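PDB 4XUK: putative hydrolase from Acinetobacter sp. NBRC 100985, which probably hydrolyses organophosphate triesters and lactones at a two-zinc active site, as a member of the metallo-beta-lactamase superfamily. Local coordinates for residues S133-F139 with T198-F202; G188-I192 with S203-K207; M26-K32 with T232-Y236. The protein carries 2 engineered substitutions. All coordinates share one frame. Residues are numbered along the deposited sequence.

In the fold
Along the chain the segments run 26-32, 133-139, 188-192, 198-202, 203-207 and 232-236, so contact 3 encloses the other two, whose segments alternate. Contacts 1 and 2 lie 16 Å apart, centre to centre, and meet directly: 198-202 leads into the strand that pairs with 188-192, and the Phe202 ring packs on Val191 and Ile192. Between centres, contact 3 is 22 Å from contact 1 and, across the chain's centre, 28 Å from contact 2. In the two-sheet metallo-beta-lactamase fold, contact 2 is a hairpin within one sheet; contact 1 joins the start of helix 134-141 to the loop after the zinc ligand His197, contact 3 joins two loops, and both border the zinc site.

Contact 1. Residues S133-F139 with T198-F202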
loop_
_atom_site.group_PDB
_atom_site.type_symbol
_atom_site.label_atom_id
_atom_site.label_comp_id
_atom_site.label_asym_id
_atom_site.label_seq_id
_atom_site.Cartn_x
_atom_site.Cartn_y
_atom_site.Cartn_z
ATOM N N SER A 133 -25.008 15.521 7.229
ATOM C CA SER A 133 -26.405 15.392 6.819
ATOM C C SER A 133 -27.378 15.843 7.911
ATOM O O SER A 133 -27.089 15.734 9.109
ATOM C CB SER A 133 -26.730 13.963 6.391
ATOM O OG SER A 133 -27.037 13.156 7.513
ATOM N N ASN A 134 -28.512 16.339 7.474
ATOM C CA ASN A 134 -29.635 16.669 8.328
ATOM C C ASN A 134 -30.011 15.553 9.300
ATOM O O ASN A 134 -30.118 15.759 10.466
ATOM C CB ASN A 134 -30.855 17.104 7.489
ATOM C CG ASN A 134 -31.325 16.034 6.485
ATOM O OD1 ASN A 134 -30.609 15.141 6.104
ATOM N ND2 ASN A 134 -32.541 16.164 6.051
ATOM N N ASP A 135 -30.161 14.366 8.754
ATOM C CA ASP A 135 -30.524 13.189 9.541
ATOM C C ASP A 135 -29.465 12.897 10.608
ATOM O O ASP A 135 -29.789 12.510 11.729
ATOM C CB ASP A 135 -30.693 11.959 8.635
ATOM C CG ASP A 135 -31.873 12.080 7.681
ATOM O OD1 ASP A 135 -32.706 12.989 7.864
ATOM O OD2 ASP A 135 -31.968 11.252 6.747
ATOM N N GLU A 136 -28.197 13.097 10.260
ATOM C CA GLU A 136 -27.104 12.764 11.170
ATOM C C GLU A 136 -27.060 13.731 12.343
ATOM O O GLU A 136 -26.957 13.312 13.496
ATOM C CB GLU A 136 -25.764 12.768 10.427
ATOM C CG GLU A 136 -24.578 12.386 11.309
ATOM C CD GLU A 136 -24.522 10.899 11.639
ATOM O OE1 GLU A 136 -25.330 10.119 11.091
ATOM O OE2 GLU A 136 -23.638 10.499 12.437
ATOM N N ALA A 137 -27.154 15.023 12.046
ATOM C CA ALA A 137 -27.158 16.046 13.088
ATOM C C ALA A 137 -28.386 15.880 13.981
ATOM O O ALA A 137 -28.303 16.041 15.201
ATOM C CB ALA A 137 -27.135 17.428 12.467
ATOM N N SER A 138 -29.523 15.562 13.372
ATOM C CA SER A 138 -30.748 15.350 14.147
ATOM C C SER A 138 -30.595 14.254 15.198
ATOM O O SER A 138 -31.013 14.427 16.348
ATOM C CB SER A 138 -31.924 15.031 13.230
ATOM O OG SER A 138 -32.342 16.183 12.534
ATOM N N PHE A 139 -29.990 13.136 14.815
ATOM C CA PHE A 139 -29.828 12.020 15.740
ATOM C C PHE A 139 -28.903 12.347 16.907
ATOM O O PHE A 139 -29.191 11.988 18.050
ATOM C CB PHE A 139 -29.306 10.786 15.000
ATOM C CG PHE A 139 -28.889 9.662 15.909
ATOM C CD1 PHE A 139 -29.845 8.844 16.511
ATOM C CD2 PHE A 139 -27.549 9.406 16.147
ATOM C CE1 PHE A 139 -29.464 7.798 17.338
ATOM C CE2 PHE A 139 -27.158 8.360 16.979
ATOM C CZ PHE A 139 -28.120 7.552 17.575
ATOM N N THR A 198 -24.716 4.780 11.015
ATOM C CA THR A 198 -25.370 5.765 11.875
ATOM C C THR A 198 -26.627 6.187 11.142
ATOM O O THR A 198 -26.721 5.993 9.927
ATOM C CB THR A 198 -24.502 7.025 12.127
ATOM O OG1 THR A 198 -24.340 7.753 10.907
ATOM C CG2 THR A 198 -23.137 6.659 12.722
ATOM N N PRO A 199 -27.592 6.784 11.859
ATOM C CA PRO A 199 -28.866 7.057 11.180
ATOM C C PRO A 199 -28.762 8.046 10.017
ATOM O O PRO A 199 -29.641 8.037 9.152
ATOM C CB PRO A 199 -29.747 7.607 12.305
ATOM C CG PRO A 199 -29.180 6.994 13.556
ATOM C CD PRO A 199 -27.691 6.971 13.319
ATOM N N GLY A 200 -27.713 8.868 9.977
ATOM C CA GLY A 200 -27.568 9.842 8.906
ATOM C C GLY A 200 -26.237 9.739 8.182
ATOM O O GLY A 200 -25.719 10.734 7.660
ATOM N N HIS A 201 -25.687 8.528 8.138
ATOM C CA HIS A 201 -24.417 8.308 7.456
ATOM C C HIS A 201 -24.589 8.553 5.970
ATOM O O HIS A 201 -25.513 8.020 5.354
ATOM C CB HIS A 201 -23.903 6.886 7.704
ATOM C CG HIS A 201 -22.505 6.660 7.217
ATOM N ND1 HIS A 201 -22.208 6.402 5.897
ATOM C CD2 HIS A 201 -21.321 6.666 7.875
ATOM C CE1 HIS A 201 -20.901 6.250 5.763
ATOM N NE2 HIS A 201 -20.340 6.412 6.946
ATOM N N PHE A 202 -23.715 9.381 5.404
ATOM C CA PHE A 202 -23.723 9.647 3.973
ATOM C C PHE A 202 -22.337 9.429 3.386
ATOM O O PHE A 202 -21.315 9.606 4.070
ATOM C CB PHE A 202 -24.107 11.104 3.690
ATOM C CG PHE A 202 -25.584 11.334 3.467
ATOM C CD1 PHE A 202 -26.495 11.156 4.499
ATOM C CD2 PHE A 202 -26.050 11.775 2.235
ATOM C CE1 PHE A 202 -27.861 11.392 4.300
ATOM C CE2 PHE A 202 -27.406 12.013 2.030
ATOM C CZ PHE A 202 -28.311 11.814 3.063
HETATM O O HOH W 1 -23.714 12.878 7.031
HETATM O O HOH W 2 -30.798 8.785 6.490
#
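The first turns of helix 134-141 receive a loop that forms a type I beta turn from Thr198 to His201, and the backbones come as close as 3.7 Å between Glu136 CA and Gly200 CA. A CB on Gly200 would lie 2.1 Å from Glu136 N, so this approach is open only to a residue without a side chain. Ser133 is the N-cap: its OG accepts from Glu136 N (3.0 Å) and donates to Gly200 O at 2.8 Å, tying helix start and turn together. Glu136 reaches over with OE1, which takes a hydrogen bond from Thr198 OG1 (2.6 Å) and a weak one from Gly200 N (2.9 Å). Its OE2 is bound by Leu109 N, within the HxHxDH zinc-binding motif of the metallo-beta-lactamase superfamily. Since Thr198 directly follows the zinc ligand His197, this one carboxylate links two metal-binding loops. Farther along the helix, Pro199 CG sits over a face of the Phe139 ring, 3.6 Å from its centroid, in a CH-pi contact. Phe202 CD1 approaches Ser133 CB to 3.4 Å. A water donates to both Asp135 OD2 (2.7 Å) and Pro199 O (3.0 Å).

Contact 2. Residues G188-I192 with S203-K207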
loop_
_atom_site.group_PDB
_atom_site.type_symbol
_atom_site.label_atom_id
_atom_site.label_comp_id
_atom_site.label_asym_id
_atom_site.label_seq_id
_atom_site.Cartn_x
_atom_site.Cartn_y
_atom_site.Cartn_z
ATOM N N GLY A 188 -19.584 20.660 -5.790
ATOM C CA GLY A 188 -19.507 19.716 -6.888
ATOM C C GLY A 188 -19.568 18.269 -6.438
ATOM O O GLY A 188 -19.543 17.361 -7.272
ATOM N N PHE A 189 -19.639 18.049 -5.127
ATOM C CA PHE A 189 -19.801 16.699 -4.599
ATOM C C PHE A 189 -21.274 16.341 -4.521
ATOM O O PHE A 189 -22.104 17.173 -4.143
ATOM C CB PHE A 189 -19.171 16.563 -3.203
ATOM C CG PHE A 189 -17.664 16.613 -3.205
ATOM C CD1 PHE A 189 -16.990 17.825 -3.345
ATOM C CD2 PHE A 189 -16.925 15.449 -3.063
ATOM C CE1 PHE A 189 -15.598 17.874 -3.340
ATOM C CE2 PHE A 189 -15.545 15.486 -3.055
ATOM C CZ PHE A 189 -14.875 16.699 -3.198
ATOM N N LYS A 190 -21.603 15.115 -4.868
ATOM C CA LYS A 190 -22.932 14.605 -4.695
ATOM C C LYS A 190 -23.097 13.803 -3.396
ATOM O O LYS A 190 -22.313 12.973 -3.072
ATOM C CB LYS A 190 -23.342 13.798 -5.876
ATOM C CG LYS A 190 -24.681 13.215 -5.692
ATOM C CD LYS A 190 -25.138 12.480 -6.905
ATOM C CE LYS A 190 -26.393 11.704 -6.619
ATOM N NZ LYS A 190 -26.917 11.413 -7.957
ATOM N N VAL A 191 -24.142 14.090 -2.667
ATOM C CA VAL A 191 -24.347 13.396 -1.402
ATOM C C VAL A 191 -25.187 12.131 -1.606
ATOM O O VAL A 191 -26.196 12.140 -2.317
ATOM C CB VAL A 191 -24.926 14.333 -0.300
ATOM C CG1 VAL A 191 -24.071 15.590 -0.174
ATOM C CG2 VAL A 191 -26.362 14.713 -0.583
ATOM N N ILE A 192 -24.741 11.034 -1.002
ATOM C CA ILE A 192 -25.392 9.745 -1.186
ATOM C C ILE A 192 -25.754 9.138 0.155
ATOM O O ILE A 192 -24.892 8.954 1.026
ATOM C CB ILE A 192 -24.487 8.785 -1.995
ATOM C CG1 ILE A 192 -24.136 9.433 -3.340
ATOM C CG2 ILE A 192 -25.151 7.423 -2.189
ATOM C CD1 ILE A 192 -23.170 8.637 -4.174
ATOM N N SER A 203 -22.298 9.073 2.109
ATOM C CA SER A 203 -21.042 9.036 1.378
ATOM C C SER A 203 -21.062 10.188 0.381
ATOM O O SER A 203 -22.115 10.778 0.148
ATOM C CB SER A 203 -20.863 7.688 0.670
ATOM O OG SER A 203 -20.987 6.616 1.589
ATOM N N TYR A 204 -19.904 10.508 -0.202
ATOM C CA TYR A 204 -19.797 11.636 -1.112
ATOM C C TYR A 204 -19.138 11.207 -2.417
ATOM O O TYR A 204 -18.066 10.593 -2.407
ATOM C CB TYR A 204 -18.990 12.764 -0.457
ATOM C CG TYR A 204 -19.599 13.259 0.831
ATOM C CD1 TYR A 204 -20.721 14.081 0.815
ATOM C CD2 TYR A 204 -19.061 12.899 2.064
ATOM C CE1 TYR A 204 -21.289 14.536 1.988
ATOM C CE2 TYR A 204 -19.625 13.355 3.251
ATOM C CZ TYR A 204 -20.741 14.165 3.203
ATOM O OH TYR A 204 -21.316 14.628 4.374
ATOM N N GLU A 205 -19.784 11.519 -3.540
ATOM C CA GLU A 205 -19.238 11.164 -4.850
ATOM C C GLU A 205 -18.735 12.390 -5.615
ATOM O O GLU A 205 -19.444 13.401 -5.745
ATOM C CB GLU A 205 -20.272 10.404 -5.684
ATOM C CG GLU A 205 -19.713 9.890 -7.012
ATOM C CD GLU A 205 -20.713 9.044 -7.772
ATOM O OE1 GLU A 205 -21.893 9.005 -7.363
ATOM O OE2 GLU A 205 -20.313 8.422 -8.775
ATOM N N LEU A 206 -17.501 12.284 -6.100
ATOM C CA LEU A 206 -16.850 13.315 -6.901
ATOM C C LEU A 206 -16.682 12.758 -8.303
ATOM O O LEU A 206 -15.944 11.797 -8.504
ATOM C CB LEU A 206 -15.455 13.621 -6.340
ATOM C CG LEU A 206 -14.789 15.004 -6.483
ATOM C CD1 LEU A 206 -13.329 14.897 -6.904
ATOM C CD2 LEU A 206 -15.549 15.948 -7.393
ATOM N N LYS A 207 -17.368 13.342 -9.275
ATOM C CA LYS A 207 -17.151 12.937 -10.664
ATOM C C LYS A 207 -16.183 13.884 -11.361
ATOM O O LYS A 207 -16.417 15.089 -11.448
ATOM C CB LYS A 207 -18.477 12.833 -11.425
ATOM C CG LYS A 207 -19.467 11.871 -10.772
ATOM C CD LYS A 207 -20.732 11.679 -11.605
ATOM C CE LYS A 207 -21.882 11.138 -10.754
ATOM N NZ LYS A 207 -22.476 12.188 -9.865
HETATM O O HOH W 3 -20.104 14.396 -8.077
#
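The ring of Phe189 lies with one face over Leu206, whose CG is 4.0 Å from the ring centroid in a CH-pi contact and 3.5 Å from Phe189 CE2. The two residues belong to a beta hairpin, strands 189-193 and 202-208, near one end of a mixed sheet of the metallo-beta-lactamase sandwich. The short strands 189-192 and 203-207 approach to 4.6 Å between axes and run antiparallel at 148°, the usual twist of neighbouring strands. Two hydrogen-bonded pairs hold them: Lys190 with Glu205 (Lys190 N to Glu205 O 2.9 Å, Glu205 N to Lys190 O 3.0 Å) and Ile192 with Ser203 (Ile192 N to Ser203 O 2.9 Å, Ser203 N to Ile192 O 2.8 Å). Between them sits the non-hydrogen-bonded pair Val191-Tyr204, with Val191 CG1 at the edge of the tyrosine ring, 3.7 Å from Tyr204 CE1. Phe189, Val191, Tyr204 and Leu206 thus share one face, which packs into the core against the other sheet through Val63, Ile70, Ile72 and Leu105. Tyr204 OH reaches Leu106 O and Tyr180 OH, adding polar links between the two layers. The face bearing Lys190, Ile192, Ser203 and Glu205 is more open; there Ile192 CD1 meets Glu205 OE1 at 3.5 Å, while Ser203 OG bonds to Ile216 O. Beyond the last regular pair the strands are joined through a water that donates to Glu205 O (2.6 Å) and Gly188 O (3.1 Å) and accepts from Lys207 N (3.2 Å).

Contact 3. Residues M26-K32 with T232-Y236; sequences MSPNLFK and TAIEY
Two loops of the metallo-beta-lactamase fold run in opposite directions in the register Leu30-Glu235, Phe31-Ile234, Lys32-Ala233, with 31-32 and 233-234 extended (phi/psi of Phe31 -75/128, of Ile234 -128/153) and a single beta bridge at Phe31-Ile234 (CA to CA 4.6 Å). Met26, chi1 p and extended beyond, puts SD 3.8 Å from both Ile234 CD1 and Tyr236 CE2, the latter an oblique Met-aromatic contact. Ser27 OG accepts from Asn29 N (3.1 Å) in an ST turn, opening a 3-10 turn over 28-30. Leu30 (mt) ends it: its O accepts from Glu235 N at 2.9 Å, and its CD1 lies 3.5 Å from Tyr236 CZ. Tyr236 also touches the zinc ligand His197, so the contact borders the active site. Phe31 (m) points its CA-to-CB bond away, yet CB meets Thr232 CG2 at 3.9 Å. Lys32 N donates to Ala233 O (3.0 Å), and its CD packs 3.2 Å from Glu235 OE1. A water accepts from Ala233 N (2.9 Å) and donates to Lys32 O (2.8 Å).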
loop_
_atom_site.group_PDB
_atom_site.type_symbol
_atom_site.label_atom_id
_atom_site.label_comp_id
_atom_site.label_asym_id
_atom_site.label_seq_id
_atom_site.Cartn_x
_atom_site.Cartn_y
_atom_site.Cartn_z
ATOM N N MET A 26 -8.538 -3.618 16.768
ATOM C CA MET A 26 -9.811 -3.959 17.396
ATOM C C MET A 26 -9.997 -5.458 17.626
ATOM O O MET A 26 -9.345 -6.288 16.991
ATOM C CB MET A 26 -10.982 -3.372 16.602
ATOM C CG MET A 26 -11.107 -3.861 15.181
ATOM S SD MET A 26 -12.400 -2.985 14.244
ATOM C CE MET A 26 -12.150 -3.741 12.631
ATOM N N SER A 27 -10.872 -5.804 18.562
ATOM C CA SER A 27 -11.148 -7.208 18.845
ATOM C C SER A 27 -11.808 -7.882 17.649
ATOM O O SER A 27 -12.710 -7.319 17.052
ATOM C CB SER A 27 -12.080 -7.322 20.056
ATOM O OG SER A 27 -12.374 -8.680 20.317
ATOM N N PRO A 28 -11.380 -9.110 17.306
ATOM C CA PRO A 28 -12.119 -9.865 16.282
ATOM C C PRO A 28 -13.565 -10.124 16.706
ATOM O O PRO A 28 -14.418 -10.385 15.850
ATOM C CB PRO A 28 -11.352 -11.196 16.198
ATOM C CG PRO A 28 -10.623 -11.310 17.514
ATOM C CD PRO A 28 -10.259 -9.883 17.868
ATOM N N ASN A 29 -13.843 -10.046 18.007
ATOM C CA ASN A 29 -15.209 -10.220 18.494
ATOM C C ASN A 29 -16.169 -9.116 18.047
ATOM O O ASN A 29 -17.381 -9.255 18.188
ATOM C CB ASN A 29 -15.237 -10.315 20.023
ATOM C CG ASN A 29 -14.584 -11.583 20.539
ATOM O OD1 ASN A 29 -13.649 -11.532 21.345
ATOM N ND2 ASN A 29 -15.070 -12.729 20.076
ATOM N N LEU A 30 -15.641 -8.009 17.533
ATOM C CA LEU A 30 -16.509 -6.927 17.068
ATOM C C LEU A 30 -17.256 -7.314 15.792
ATOM O O LEU A 30 -18.282 -6.716 15.463
ATOM C CB LEU A 30 -15.720 -5.630 16.877
ATOM C CG LEU A 30 -15.104 -5.029 18.139
ATOM C CD1 LEU A 30 -14.307 -3.779 17.804
ATOM C CD2 LEU A 30 -16.168 -4.712 19.188
ATOM N N PHE A 31 -16.752 -8.320 15.078
ATOM C CA PHE A 31 -17.462 -8.818 13.905
ATOM C C PHE A 31 -18.659 -9.637 14.372
ATOM O O PHE A 31 -18.514 -10.549 15.185
ATOM C CB PHE A 31 -16.532 -9.631 13.006
ATOM C CG PHE A 31 -15.453 -8.798 12.348
ATOM C CD1 PHE A 31 -15.781 -7.835 11.400
ATOM C CD2 PHE A 31 -14.120 -8.972 12.685
ATOM C CE1 PHE A 31 -14.789 -7.061 10.801
ATOM C CE2 PHE A 31 -13.129 -8.211 12.093
ATOM C CZ PHE A 31 -13.460 -7.257 11.147
ATOM N N LYS A 32 -19.824 -9.332 13.855
ATOM C CA LYS A 32 -21.081 -9.845 14.360
ATOM C C LYS A 32 -21.635 -11.006 13.582
ATOM O O LYS A 32 -21.508 -11.071 12.403
ATOM C CB LYS A 32 -22.134 -8.734 14.377
ATOM C CG LYS A 32 -22.038 -7.738 15.510
ATOM C CD LYS A 32 -23.383 -7.528 16.192
ATOM C CE LYS A 32 -24.420 -6.843 15.325
ATOM N NZ LYS A 32 -25.532 -7.727 14.914
ATOM N N THR A 232 -21.221 -9.485 6.878
ATOM C CA THR A 232 -20.777 -9.396 8.268
ATOM C C THR A 232 -20.887 -7.978 8.834
ATOM O O THR A 232 -20.182 -7.072 8.399
ATOM C CB THR A 232 -19.298 -9.836 8.388
ATOM O OG1 THR A 232 -19.122 -11.121 7.770
ATOM C CG2 THR A 232 -18.861 -9.894 9.848
ATOM N N ALA A 233 -21.754 -7.781 9.819
ATOM C CA ALA A 233 -21.853 -6.478 10.465
ATOM C C ALA A 233 -20.729 -6.286 11.490
ATOM O O ALA A 233 -19.980 -7.221 11.799
ATOM C CB ALA A 233 -23.217 -6.314 11.117
ATOM N N ILE A 234 -20.602 -5.071 12.013
ATOM C CA ILE A 234 -19.651 -4.825 13.090
ATOM C C ILE A 234 -20.385 -4.146 14.236
ATOM O O ILE A 234 -21.402 -3.476 14.012
ATOM C CB ILE A 234 -18.437 -3.988 12.602
ATOM C CG1 ILE A 234 -17.313 -4.010 13.644
ATOM C CG2 ILE A 234 -18.871 -2.571 12.219
ATOM C CD1 ILE A 234 -15.975 -3.545 13.106
ATOM N N GLU A 235 -19.890 -4.334 15.457
ATOM C CA GLU A 235 -20.547 -3.809 16.656
ATOM C C GLU A 235 -20.693 -2.277 16.667
ATOM O O GLU A 235 -21.556 -1.740 17.369
ATOM C CB GLU A 235 -19.799 -4.269 17.913
ATOM C CG GLU A 235 -20.707 -4.508 19.113
ATOM C CD GLU A 235 -21.650 -5.682 18.895
ATOM O OE1 GLU A 235 -22.820 -5.449 18.521
ATOM O OE2 GLU A 235 -21.224 -6.843 19.097
ATOM N N TYR A 236 -19.850 -1.582 15.902
ATOM C CA TYR A 236 -19.924 -0.128 15.793
ATOM C C TYR A 236 -21.189 0.367 15.074
ATOM O O TYR A 236 -21.572 1.538 15.225
ATOM C CB TYR A 236 -18.683 0.431 15.063
ATOM C CG TYR A 236 -17.346 0.100 15.710
ATOM C CD1 TYR A 236 -17.177 0.162 17.085
ATOM C CD2 TYR A 236 -16.254 -0.265 14.930
ATOM C CE1 TYR A 236 -15.958 -0.140 17.667
ATOM C CE2 TYR A 236 -15.034 -0.565 15.504
ATOM C CZ TYR A 236 -14.896 -0.499 16.874
ATOM O OH TYR A 236 -13.682 -0.792 17.451
HETATM O O HOH W 4 -23.382 -10.046 10.580
#